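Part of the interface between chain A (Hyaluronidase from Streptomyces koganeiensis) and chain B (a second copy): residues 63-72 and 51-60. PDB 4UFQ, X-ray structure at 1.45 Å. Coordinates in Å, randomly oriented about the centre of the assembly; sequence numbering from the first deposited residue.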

# COMPACT_ATOMS: atom_id res chain seq x y z
N THR A 63 -12.73 -18.83 3.88
CA THR A 63 -12.60 -17.86 4.97
C THR A 63 -11.19 -17.30 5.05
O THR A 63 -10.23 -18.03 4.80
CB THR A 63 -12.93 -18.55 6.32
OG1 THR A 63 -14.29 -19.00 6.30
CG2 THR A 63 -12.75 -17.61 7.49
N SER A 64 -11.06 -16.02 5.39
CA SER A 64 -9.75 -15.42 5.63
C SER A 64 -8.94 -16.28 6.59
O SER A 64 -9.46 -16.74 7.59
CB SER A 64 -9.88 -14.02 6.23
OG SER A 64 -10.51 -13.14 5.32
N ALA A 65 -7.66 -16.48 6.30
CA ALA A 65 -6.78 -17.22 7.19
C ALA A 65 -6.67 -16.49 8.52
O ALA A 65 -6.51 -17.11 9.58
CB ALA A 65 -5.41 -17.36 6.55
N MSE A 66 -6.77 -15.17 8.46
CA MSE A 66 -6.63 -14.36 9.66
C MSE A 66 -7.51 -13.12 9.66
O MSE A 66 -7.53 -12.36 8.68
CB MSE A 66 -5.18 -13.97 9.86
CG MSE A 66 -4.96 -13.18 11.11
SE MSE A 66 -3.08 -12.94 11.43
CE MSE A 66 -3.28 -11.70 12.91
N TYR A 67 -8.21 -12.91 10.77
CA TYR A 67 -9.01 -11.71 11.00
C TYR A 67 -8.39 -10.89 12.11
O TYR A 67 -7.98 -11.44 13.14
CB TYR A 67 -10.42 -12.08 11.47
CG TYR A 67 -11.31 -12.73 10.45
CD1 TYR A 67 -11.87 -11.98 9.42
CD2 TYR A 67 -11.63 -14.07 10.54
CE1 TYR A 67 -12.70 -12.57 8.49
CE2 TYR A 67 -12.46 -14.67 9.63
CZ TYR A 67 -13.00 -13.92 8.60
OH TYR A 67 -13.83 -14.51 7.68
N LEU A 68 -8.37 -9.58 11.93
CA LEU A 68 -7.93 -8.66 12.97
C LEU A 68 -8.92 -7.50 13.06
O LEU A 68 -9.22 -6.86 12.06
CB LEU A 68 -6.53 -8.15 12.68
CG LEU A 68 -5.98 -7.10 13.64
CD1 LEU A 68 -5.82 -7.68 15.04
CD2 LEU A 68 -4.64 -6.58 13.16
N SER A 69 -9.44 -7.24 14.25
CA SER A 69 -10.38 -6.14 14.45
C SER A 69 -10.05 -5.32 15.69
O SER A 69 -9.87 -5.87 16.77
CB SER A 69 -11.82 -6.66 14.49
OG SER A 69 -12.75 -5.59 14.60
N GLY A 70 -9.99 -4.01 15.51
CA GLY A 70 -9.67 -3.08 16.58
C GLY A 70 -10.54 -1.84 16.50
O GLY A 70 -11.26 -1.63 15.53
N THR A 71 -10.48 -1.02 17.55
CA THR A 71 -11.27 0.21 17.58
C THR A 71 -10.45 1.40 18.10
O THR A 71 -10.92 2.19 18.91
CB THR A 71 -12.54 -0.00 18.41
OG1 THR A 71 -13.37 1.16 18.34
CG2 THR A 71 -12.22 -0.33 19.89
N GLU A 72 -9.23 1.52 17.58
CA GLU A 72 -8.27 2.51 18.05
C GLU A 72 -8.67 3.95 17.73
O GLU A 72 -9.22 4.24 16.66
CB GLU A 72 -6.91 2.23 17.39
CG GLU A 72 -6.30 0.87 17.76
CD GLU A 72 -6.86 -0.30 16.96
OE1 GLU A 72 -7.65 -0.08 16.02
OE2 GLU A 72 -6.50 -1.45 17.28
N GLY B 51 -14.21 -21.39 9.25
CA GLY B 51 -13.07 -21.36 10.15
C GLY B 51 -11.84 -20.66 9.61
O GLY B 51 -11.33 -20.99 8.54
N ALA B 52 -11.34 -19.69 10.38
CA ALA B 52 -10.05 -19.07 10.12
C ALA B 52 -8.97 -19.82 10.89
O ALA B 52 -9.27 -20.72 11.67
CB ALA B 52 -10.08 -17.60 10.55
N ALA B 53 -7.71 -19.46 10.67
CA ALA B 53 -6.62 -19.95 11.50
C ALA B 53 -6.58 -19.12 12.78
O ALA B 53 -6.59 -19.66 13.90
CB ALA B 53 -5.29 -19.84 10.74
N LEU B 54 -6.60 -17.81 12.63
CA LEU B 54 -6.42 -16.90 13.75
C LEU B 54 -7.38 -15.72 13.69
O LEU B 54 -7.49 -15.04 12.67
CB LEU B 54 -4.97 -16.43 13.81
CG LEU B 54 -4.61 -15.50 14.96
CD1 LEU B 54 -4.88 -16.17 16.32
CD2 LEU B 54 -3.16 -15.08 14.86
N ASN B 55 -8.07 -15.51 14.80
CA ASN B 55 -9.05 -14.46 14.96
C ASN B 55 -8.65 -13.57 16.14
O ASN B 55 -8.67 -14.03 17.28
CB ASN B 55 -10.43 -15.10 15.20
CG ASN B 55 -11.53 -14.08 15.30
OD1 ASN B 55 -11.52 -13.06 14.62
ND2 ASN B 55 -12.51 -14.36 16.16
N VAL B 56 -8.27 -12.32 15.86
CA VAL B 56 -7.76 -11.40 16.87
C VAL B 56 -8.68 -10.19 16.98
O VAL B 56 -8.99 -9.55 15.98
CB VAL B 56 -6.32 -10.95 16.55
CG1 VAL B 56 -5.77 -10.01 17.61
CG2 VAL B 56 -5.41 -12.18 16.39
N ILE B 57 -9.12 -9.89 18.21
CA ILE B 57 -10.10 -8.83 18.46
C ILE B 57 -9.65 -8.01 19.66
O ILE B 57 -9.23 -8.58 20.68
CB ILE B 57 -11.49 -9.40 18.83
CG1 ILE B 57 -11.93 -10.49 17.86
CG2 ILE B 57 -12.53 -8.28 18.86
CD1 ILE B 57 -12.38 -11.76 18.57
N SER B 58 -9.77 -6.69 19.55
CA SER B 58 -9.58 -5.82 20.70
C SER B 58 -10.72 -4.83 20.83
O SER B 58 -11.21 -4.30 19.83
CB SER B 58 -8.26 -5.06 20.64
OG SER B 58 -8.11 -4.29 21.83
N ASP B 59 -11.13 -4.60 22.07
CA ASP B 59 -12.13 -3.60 22.41
C ASP B 59 -11.49 -2.37 23.07
O ASP B 59 -12.19 -1.49 23.56
CB ASP B 59 -13.17 -4.19 23.37
CG ASP B 59 -13.96 -5.33 22.76
OD1 ASP B 59 -14.03 -5.43 21.52
OD2 ASP B 59 -14.52 -6.14 23.53
N ASN B 60 -10.16 -2.32 23.09
CA ASN B 60 -9.46 -1.24 23.75
C ASN B 60 -9.06 -0.18 22.75
O ASN B 60 -8.22 -0.44 21.89
CB ASN B 60 -8.19 -1.73 24.44
CG ASN B 60 -7.37 -0.58 25.02
OD1 ASN B 60 -7.89 0.52 25.23
ND2 ASN B 60 -6.10 -0.83 25.29
O HOH W 1 -9.39 -19.83 6.79
O HOH W 2 -8.48 -1.67 19.49

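Strand 66-70 of chain A and strand 54-58 of chain B run side by side as parallel neighbours in one intermolecular sheet, their axes 1° apart and 4.8 Å from each other at closest approach; the two stretches together bury 694 Å². Val B56 has the largest area covered by the partner stretch (71 Å²). Its backbone is held at both polar atoms: Val B56 N donates to Tyr A67 O (2.9 Å) and Val B56 O accepts from Ser A69 N (2.9 Å), so the residue bonds to the two neighbours of Leu A68, its bridge partner, as parallel pairing requires. Val B56 O also receives a CA-H...O contact from Leu A68 CA at 3.3 Å. The valine side chain, chi1 t, lies on the same sheet face as Met A66, Leu A68 and Leu B54. There Val B56 CG1 packs 3.5 Å from Leu A68 CD1, while Val B56 CG2 lies 4.1 Å from the CE methyl of Met A66, a selenomethionine. With all three chi angles t, the Met A66 side chain is extended, and its CE also reaches Leu B54 CD2 at 3.9 Å, continuing the apolar layer.

Tyr A67 comes second (60 Å²) and points to the other face, together with Asn B55, Ser A69 and Ile B57. Its amide donates to Leu B54 O (Tyr A67 N to Leu B54 O, 2.9 Å), and its carbonyl takes the bond from Val B56. Beside it, Met A66 CA makes a CA-H...O contact with the same Leu B54 O at 3.2 Å. The tyrosine side chain, chi1 m, passes close to Asn B55, with Tyr A67 CB 3.5 Å from Asn B55 OD1; farther out, ring atom Tyr A67 CD2 packs 3.9 Å from Ala B52 CB. Both neighbours meet the ring obliquely.

Leu B54, with 52 Å² covered, marks where the ladder begins. Leu B54 N donates to Ala A65 O at 3.1 Å, and Ala B53 N donates to the same Ala A65 O at 2.9 Å but at a more bent angle, 139° against 160°, so one carbonyl serves two successive amides. At the other end Ser B58 N donates to Ser A69 O (2.9 Å). Beyond it the chains separate: Thr A71 N is 4.1 Å from Ser B58 O, and water 2 bridges Thr A71 and Asn B60 instead, accepting from Thr A71 N (2.9 Å) and donating to Asn B60 O (2.7 Å).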